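Long-range contacts in eukaryotic translation initiation factor 4 gamma 5 (Trypanosoma cruzi, PDB 6OZU), which probably acts as a scaffold in translation initiation, with its helical MIF4G domain likely serving to bind the RNA helicase eIF4A: residues 98-102 and 135-139; 47-51 and 90-95. All blocks are in the same frame, centred on the assembly; numbering follows the deposited sequence.

Contact 1. Residues 98-102 and 135-139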
loop_
_atom_site.group_PDB
_atom_site.type_symbol
_atom_site.label_atom_id
_atom_site.label_comp_id
_atom_site.label_asym_id
_atom_site.label_seq_id
_atom_site.Cartn_x
_atom_site.Cartn_y
_atom_site.Cartn_z
ATOM N N THR A 98 -9.041 4.015 -2.444
ATOM C CA THR A 98 -8.013 3.389 -3.264
ATOM C C THR A 98 -8.082 1.850 -3.265
ATOM O O THR A 98 -7.950 1.236 -4.337
ATOM C CB THR A 98 -6.642 3.863 -2.755
ATOM O OG1 THR A 98 -6.580 5.278 -2.892
ATOM C CG2 THR A 98 -5.457 3.213 -3.491
ATOM N N PHE A 99 -8.206 1.221 -2.076
ATOM C CA PHE A 99 -8.155 -0.242 -2.019
ATOM C C PHE A 99 -9.539 -0.865 -2.194
ATOM O O PHE A 99 -9.621 -2.019 -2.634
ATOM C CB PHE A 99 -7.370 -0.761 -0.789
ATOM C CG PHE A 99 -5.962 -0.203 -0.812
ATOM C CD1 PHE A 99 -5.098 -0.485 -1.871
ATOM C CD2 PHE A 99 -5.540 0.709 0.155
ATOM C CE1 PHE A 99 -3.830 0.103 -1.940
ATOM C CE2 PHE A 99 -4.257 1.295 0.083
ATOM C CZ PHE A 99 -3.418 0.982 -0.959
ATOM N N GLU A 100 -10.607 -0.069 -2.022
ATOM C CA GLU A 100 -11.983 -0.504 -2.311
ATOM C C GLU A 100 -12.132 -0.578 -3.852
ATOM O O GLU A 100 -12.749 -1.509 -4.371
ATOM C CB GLU A 100 -12.983 0.508 -1.786
ATOM C CG GLU A 100 -13.912 0.003 -0.703
ATOM C CD GLU A 100 -14.967 1.039 -0.347
ATOM O OE1 GLU A 100 -15.964 1.150 -1.096
ATOM O OE2 GLU A 100 -14.781 1.761 0.656
ATOM N N ASN A 101 -11.550 0.416 -4.566
ATOM C CA ASN A 101 -11.511 0.490 -6.026
ATOM C C ASN A 101 -10.743 -0.694 -6.553
ATOM O O ASN A 101 -11.260 -1.385 -7.438
ATOM C CB ASN A 101 -10.825 1.783 -6.509
ATOM C CG ASN A 101 -11.603 3.053 -6.327
ATOM O OD1 ASN A 101 -12.820 3.064 -6.123
ATOM N ND2 ASN A 101 -10.902 4.169 -6.376
ATOM N N ALA A 102 -9.508 -0.941 -6.002
ATOM C CA ALA A 102 -8.671 -2.071 -6.377
ATOM C C ALA A 102 -9.418 -3.398 -6.203
ATOM O O ALA A 102 -9.384 -4.202 -7.119
ATOM C CB ALA A 102 -7.373 -2.053 -5.597
ATOM N N ASN A 135 -1.201 -0.587 -7.264
ATOM C CA ASN A 135 -1.985 -0.498 -6.022
ATOM C C ASN A 135 -1.321 -1.236 -4.884
ATOM O O ASN A 135 -1.172 -0.693 -3.782
ATOM C CB ASN A 135 -3.405 -1.039 -6.224
ATOM C CG ASN A 135 -4.326 -0.100 -6.944
ATOM O OD1 ASN A 135 -4.850 -0.405 -8.012
ATOM N ND2 ASN A 135 -4.542 1.065 -6.389
ATOM N N ILE A 136 -0.953 -2.500 -5.156
ATOM C CA ILE A 136 -0.270 -3.416 -4.232
ATOM C C ILE A 136 1.085 -2.830 -3.818
ATOM O O ILE A 136 1.382 -2.825 -2.626
ATOM C CB ILE A 136 -0.181 -4.860 -4.801
ATOM C CG1 ILE A 136 -1.548 -5.366 -5.349
ATOM C CG2 ILE A 136 0.394 -5.835 -3.753
ATOM C CD1 ILE A 136 -2.749 -5.519 -4.312
ATOM N N ASN A 137 1.847 -2.250 -4.757
ATOM C CA ASN A 137 3.109 -1.573 -4.414
ATOM C C ASN A 137 2.826 -0.438 -3.399
ATOM O O ASN A 137 3.390 -0.430 -2.293
ATOM C CB ASN A 137 3.832 -1.023 -5.669
ATOM C CG ASN A 137 5.160 -0.339 -5.377
ATOM O OD1 ASN A 137 5.975 -0.812 -4.573
ATOM N ND2 ASN A 137 5.406 0.794 -6.025
ATOM N N PHE A 138 1.880 0.446 -3.746
ATOM C CA PHE A 138 1.458 1.540 -2.891
ATOM C C PHE A 138 1.050 1.047 -1.482
ATOM O O PHE A 138 1.542 1.612 -0.498
ATOM C CB PHE A 138 0.358 2.336 -3.571
ATOM C CG PHE A 138 -0.070 3.607 -2.865
ATOM C CD1 PHE A 138 0.869 4.441 -2.259
ATOM C CD2 PHE A 138 -1.395 4.002 -2.865
ATOM C CE1 PHE A 138 0.482 5.635 -1.650
ATOM C CE2 PHE A 138 -1.773 5.203 -2.271
ATOM C CZ PHE A 138 -0.834 6.007 -1.658
ATOM N N LEU A 139 0.230 -0.037 -1.381
ATOM C CA LEU A 139 -0.180 -0.620 -0.092
ATOM C C LEU A 139 1.036 -0.971 0.793
ATOM O O LEU A 139 1.020 -0.680 1.993
ATOM C CB LEU A 139 -1.079 -1.863 -0.292
ATOM C CG LEU A 139 -1.647 -2.516 0.995
ATOM C CD1 LEU A 139 -2.795 -1.689 1.606
ATOM C CD2 LEU A 139 -2.118 -3.923 0.725
#
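Phe99 reaches across from helix 82-112 and lays its ring against Leu139 and Asn135 of helix 118-144. Leu139 CD1 sits over one ring face, 3.8 Å from the centroid of the Phe99 ring and 16° off its normal, a CH-pi contact; the methyl is brought there by a CG that lies anti to the backbone N (chi1 -176°). On the opposite face, off toward the rim, is Thr98 CG2 of Phe99's own helix. At the ring edge, near its plane, the main-chain Asn135 O is 3.3 Å from Phe99 CE1; this same oxygen accepts the helical bond from Leu139 N. The Asn135 side chain runs past Ala102, its CG 3.9 Å from Ala102 CB. Phe138 adds an oblique contact, with CD2 4.1 Å from Phe99 CZ, while Thr98 CG2 meets the edge of the Phe138 ring. The segments run roughly antiparallel (146° between their directions) with axes 10.9 Å apart, consistent with the HEAT-like helical packing of MIF4G domains. Val152 and Val156 of helix 150-162 also touch Phe99. The chemistry is mainly apolar, Thr98 OG1 being bonded to Gln94 O within its own helix; the ring-edge CH facing a carbonyl probably adds a weak electrostatic attraction.

Contact 2. Residues 47-51 and 90-95; sequences IQVIF and AIIRQC
The Phe51 ring lies with one face against Gln94 and its edge at Cys95; the opposite face takes the Phe138 ring edge-to-face. Gln94 CB is over the first face, offset toward the rim, 4.2 Å from the centroid of the Phe51 ring and 20° off its normal, making a CH-pi contact; Gln94 CG comes to 3.6 Å from Phe51 CD2. In the ring plane Cys95 SG stands 3.7 Å from Phe51 CE2, a sulfur-aromatic contact at the edge, and Ile91 CG2 approaches Phe51 CZ obliquely. The Gln94 chain bends at chi2, carrying its amide away from the ring and across that of Gln48. The two amide planes are 66° apart, and Gln94 NE2 lies 3.2 Å from Gln48 OE1. One residue earlier in its helix, Ile47 places CG2 3.9 Å from Ile91 CG1, and its CG1 reaches Ala90 CB at 4.2 Å. The segment axes, 44° apart in direction, approach to 10.3 Å where helix 40-53 packs on helix 82-112, with Val70 and Ile74 of helix 63-76 touching Ile91. Gln94 thus has two roles: its aliphatic part belongs to the buried apolar layer, whereas its amide meets Gln48 at the partly exposed margin.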
loop_
_atom_site.group_PDB
_atom_site.type_symbol
_atom_site.label_atom_id
_atom_site.label_comp_id
_atom_site.label_asym_id
_atom_site.label_seq_id
_atom_site.Cartn_x
_atom_site.Cartn_y
_atom_site.Cartn_z
ATOM N N ILE A 47 -4.234 15.291 -0.332
ATOM C CA ILE A 47 -4.130 13.862 -0.049
ATOM C C ILE A 47 -4.547 13.063 -1.291
ATOM O O ILE A 47 -3.831 12.134 -1.648
ATOM C CB ILE A 47 -4.862 13.467 1.277
ATOM C CG1 ILE A 47 -4.340 14.286 2.480
ATOM C CG2 ILE A 47 -4.804 11.956 1.565
ATOM C CD1 ILE A 47 -2.814 14.284 2.722
ATOM N N GLN A 48 -5.636 13.489 -1.985
ATOM C CA GLN A 48 -6.154 12.872 -3.214
ATOM C C GLN A 48 -5.087 12.913 -4.328
ATOM O O GLN A 48 -4.862 11.903 -4.988
ATOM C CB GLN A 48 -7.463 13.571 -3.655
ATOM C CG GLN A 48 -8.133 12.990 -4.912
ATOM C CD GLN A 48 -9.335 12.107 -4.625
ATOM O OE1 GLN A 48 -10.256 12.475 -3.882
ATOM N NE2 GLN A 48 -9.365 10.926 -5.234
ATOM N N VAL A 49 -4.404 14.062 -4.492
ATOM C CA VAL A 49 -3.347 14.286 -5.485
ATOM C C VAL A 49 -2.180 13.315 -5.290
ATOM O O VAL A 49 -1.784 12.640 -6.243
ATOM C CB VAL A 49 -2.905 15.785 -5.518
ATOM C CG1 VAL A 49 -1.530 15.974 -6.170
ATOM C CG2 VAL A 49 -3.941 16.625 -6.229
ATOM N N ILE A 50 -1.643 13.238 -4.060
ATOM C CA ILE A 50 -0.521 12.354 -3.742
ATOM C C ILE A 50 -0.927 10.880 -3.958
ATOM O O ILE A 50 -0.167 10.129 -4.579
ATOM C CB ILE A 50 0.041 12.638 -2.312
ATOM C CG1 ILE A 50 0.467 14.130 -2.154
ATOM C CG2 ILE A 50 1.193 11.672 -1.969
ATOM C CD1 ILE A 50 0.680 14.625 -0.756
ATOM N N PHE A 51 -2.142 10.486 -3.497
ATOM C CA PHE A 51 -2.653 9.120 -3.634
ATOM C C PHE A 51 -2.879 8.689 -5.111
ATOM O O PHE A 51 -2.630 7.524 -5.435
ATOM C CB PHE A 51 -3.897 8.907 -2.769
ATOM C CG PHE A 51 -3.604 8.425 -1.360
ATOM C CD1 PHE A 51 -2.844 9.195 -0.484
ATOM C CD2 PHE A 51 -4.128 7.224 -0.897
ATOM C CE1 PHE A 51 -2.567 8.743 0.808
ATOM C CE2 PHE A 51 -3.873 6.787 0.407
ATOM C CZ PHE A 51 -3.096 7.548 1.249
ATOM N N ALA A 90 -8.319 11.982 6.453
ATOM C CA ALA A 90 -8.354 12.059 4.992
ATOM C C ALA A 90 -7.512 10.917 4.394
ATOM O O ALA A 90 -7.922 10.353 3.380
ATOM C CB ALA A 90 -7.859 13.407 4.514
ATOM N N ILE A 91 -6.362 10.548 5.044
ATOM C CA ILE A 91 -5.516 9.396 4.664
ATOM C C ILE A 91 -6.328 8.097 4.847
ATOM O O ILE A 91 -6.366 7.298 3.923
ATOM C CB ILE A 91 -4.123 9.372 5.362
ATOM C CG1 ILE A 91 -3.262 10.577 4.924
ATOM C CG2 ILE A 91 -3.369 8.080 5.049
ATOM C CD1 ILE A 91 -2.241 11.041 5.970
ATOM N N ILE A 92 -7.066 7.947 5.975
ATOM C CA ILE A 92 -7.945 6.786 6.243
ATOM C C ILE A 92 -8.983 6.623 5.124
ATOM O O ILE A 92 -9.055 5.553 4.521
ATOM C CB ILE A 92 -8.610 6.860 7.651
ATOM C CG1 ILE A 92 -7.573 6.623 8.770
ATOM C CG2 ILE A 92 -9.800 5.894 7.777
ATOM C CD1 ILE A 92 -8.006 7.089 10.176
ATOM N N ARG A 93 -9.726 7.690 4.823
ATOM C CA ARG A 93 -10.751 7.736 3.776
ATOM C C ARG A 93 -10.172 7.470 2.383
ATOM O O ARG A 93 -10.763 6.710 1.614
ATOM C CB ARG A 93 -11.529 9.080 3.800
ATOM C CG ARG A 93 -12.518 9.187 4.941
ATOM C CD ARG A 93 -13.412 10.434 4.871
ATOM N NE ARG A 93 -13.085 11.403 5.925
ATOM C CZ ARG A 93 -12.413 12.538 5.729
ATOM N NH1 ARG A 93 -12.029 12.891 4.502
ATOM N NH2 ARG A 93 -12.132 13.335 6.752
ATOM N N GLN A 94 -9.040 8.111 2.046
ATOM C CA GLN A 94 -8.419 7.923 0.735
ATOM C C GLN A 94 -7.816 6.507 0.568
ATOM O O GLN A 94 -7.816 6.008 -0.555
ATOM C CB GLN A 94 -7.417 9.044 0.406
ATOM C CG GLN A 94 -7.118 9.251 -1.095
ATOM C CD GLN A 94 -8.304 9.534 -1.985
ATOM O OE1 GLN A 94 -8.497 8.885 -3.019
ATOM N NE2 GLN A 94 -9.111 10.513 -1.624
ATOM N N CYS A 95 -7.406 5.834 1.675
ATOM C CA CYS A 95 -6.910 4.431 1.676
ATOM C C CYS A 95 -8.089 3.531 1.379
ATOM O O CYS A 95 -7.982 2.586 0.614
ATOM C CB CYS A 95 -6.301 4.062 3.025
ATOM S SG CYS A 95 -4.583 4.567 3.234
#

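Overall arrangement
Helix 82-112 is common to both contacts, meeting helix 40-53 in contact 2 and helix 118-144 about two turns further along in contact 1. Their centres are 11 Å apart, and they touch directly: the rings of Phe51 and Phe138 pack edge-to-face, with Phe138 CE2 3.4 Å from Phe51 CD2. Thr98 forms a second bridge, its OG1 3.7 Å from Phe51 CD2. Helix 63-76 touches side chains of both, through Ile91 and Phe138. Contact 1 is the more central, about 6 Å from the chain centre against 12 Å for contact 2. Together they join helices 40-53, 82-112 and 118-144 of the all-helical MIF4G domain through one continuous, largely buried core.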